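Local coordinates for uncharacterized protein conserved in bacteria (Streptococcus suis, PDB 4FZQ) that is a surface antigen of a pathogenic bacterium that mediates attachment to host cells, here represented by its G5 domain, at residues A24-P27 with L28-Y32. The protein carries 1 engineered substitution. Sequence-based numbering, arbitrary orientation.
Sequences ASLP and LGKSY
The connection between strand 18-22 and strand 31-35 at one end of this elongated G5 domain illustrates how an exposed loop can fold back on the strand it leads into, with Leu26 reaching Tyr32 and Pro27 meeting Lys30. Leu26 holds its CG beside the backbone N and anti to the carbonyl carbon (chi1 -55°), which lays the isobutyl group against the side chain of Tyr32. There its methyls straddle one corner of the phenol ring: CD1 and CD2 of Leu26 each lie 3.4 Å from CE1 of Tyr32. The branch carbon CG of Leu26, 3.9 Å from the same CE1, sits in the ring plane at its edge. Tyr32 has its CG between the backbone N and the carbonyl carbon (chi1 58°), and the ring carbon turned to Leu26 is CE1. A second apolar step follows one residue along the loop, where CD of Pro27 packs at 3.4 Å against CB of Lys30. The pyrrolidine ring and the base of the lysine chain run alongside each other, whereas the chain beyond, bent at chi2 and again at chi4, leads its end away from the proline. Val74 of strand 71-75 touches both Leu26 and Tyr32 and shares backbone hydrogen bonding with the latter, tying the cluster to the sheet. Just before Leu26, Ser25 OG hydrogen-bonds to Asp23 OD2. Between 24-27 and 28-32 the links are van der Waals contacts, and the turn is probably shaped by side-chain fit and by the limited backbone freedom of Pro27, with hydrogen bonding supplied from outside by Asp23 and Val74.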
loop_
_atom_site.group_PDB
_atom_site.type_symbol
_atom_site.label_atom_id
_atom_site.label_comp_id
_atom_site.label_asym_id
_atom_site.label_seq_id
_atom_site.Cartn_x
_atom_site.Cartn_y
_atom_site.Cartn_z
ATOM N N ALA A 24 -25.674 15.721 -13.300
ATOM C CA ALA A 24 -26.357 16.949 -12.909
ATOM C C ALA A 24 -27.675 16.695 -12.168
ATOM O O ALA A 24 -28.175 17.562 -11.453
ATOM C CB ALA A 24 -26.596 17.817 -14.134
ATOM N N SER A 25 -28.223 15.497 -12.329
ATOM C CA SER A 25 -29.479 15.125 -11.683
ATOM C C SER A 25 -29.363 15.030 -10.161
ATOM O O SER A 25 -30.278 15.406 -9.432
ATOM C CB SER A 25 -29.952 13.780 -12.227
ATOM O OG SER A 25 -29.868 13.759 -13.641
ATOM N N LEU A 26 -28.235 14.519 -9.686
ATOM C CA LEU A 26 -28.022 14.360 -8.254
ATOM C C LEU A 26 -27.838 15.684 -7.530
ATOM O O LEU A 26 -27.368 16.663 -8.107
ATOM C CB LEU A 26 -26.782 13.504 -7.996
ATOM C CG LEU A 26 -26.676 12.122 -8.635
ATOM C CD1 LEU A 26 -25.282 11.576 -8.377
ATOM C CD2 LEU A 26 -27.735 11.194 -8.072
ATOM N N PRO A 27 -28.221 15.731 -6.250
ATOM C CA PRO A 27 -28.075 16.948 -5.452
ATOM C C PRO A 27 -26.591 17.294 -5.306
ATOM O O PRO A 27 -25.759 16.789 -6.055
ATOM C CB PRO A 27 -28.718 16.561 -4.130
ATOM C CG PRO A 27 -29.823 15.657 -4.570
ATOM C CD PRO A 27 -29.134 14.783 -5.589
ATOM N N LEU A 28 -26.260 18.141 -4.337
ATOM C CA LEU A 28 -24.877 18.551 -4.121
ATOM C C LEU A 28 -23.993 17.461 -3.521
ATOM O O LEU A 28 -22.987 17.079 -4.118
ATOM C CB LEU A 28 -24.817 19.788 -3.219
ATOM C CG LEU A 28 -25.261 19.637 -1.753
ATOM C CD1 LEU A 28 -24.833 20.867 -0.952
ATOM C CD2 LEU A 28 -26.771 19.439 -1.690
ATOM N N GLY A 29 -24.365 16.968 -2.342
ATOM C CA GLY A 29 -23.568 15.943 -1.689
ATOM C C GLY A 29 -24.054 14.519 -1.886
ATOM O O GLY A 29 -23.619 13.606 -1.182
ATOM N N LYS A 30 -24.951 14.325 -2.845
ATOM C CA LYS A 30 -25.497 13.005 -3.122
ATOM C C LYS A 30 -24.616 12.281 -4.137
ATOM O O LYS A 30 -24.167 12.877 -5.118
ATOM C CB LYS A 30 -26.922 13.149 -3.660
ATOM C CG LYS A 30 -27.892 12.064 -3.219
ATOM C CD LYS A 30 -27.568 10.704 -3.826
ATOM C CE LYS A 30 -28.609 9.674 -3.414
ATOM N NZ LYS A 30 -28.759 9.621 -1.928
ATOM N N SER A 31 -24.361 11.000 -3.891
ATOM C CA SER A 31 -23.538 10.202 -4.786
ATOM C C SER A 31 -23.743 8.723 -4.509
ATOM O O SER A 31 -23.937 8.321 -3.368
ATOM C CB SER A 31 -22.063 10.542 -4.604
ATOM O OG SER A 31 -21.593 10.032 -3.374
ATOM N N TYR A 32 -23.693 7.921 -5.563
ATOM C CA TYR A 32 -23.864 6.478 -5.456
ATOM C C TYR A 32 -22.888 5.810 -6.422
ATOM O O TYR A 32 -22.334 6.471 -7.301
ATOM C CB TYR A 32 -25.297 6.095 -5.838
ATOM C CG TYR A 32 -25.669 6.531 -7.236
ATOM C CD1 TYR A 32 -25.864 7.876 -7.537
ATOM C CD2 TYR A 32 -25.765 5.608 -8.273
ATOM C CE1 TYR A 32 -26.141 8.294 -8.840
ATOM C CE2 TYR A 32 -26.037 6.014 -9.579
ATOM C CZ TYR A 32 -26.223 7.360 -9.856
ATOM O OH TYR A 32 -26.474 7.783 -11.145
#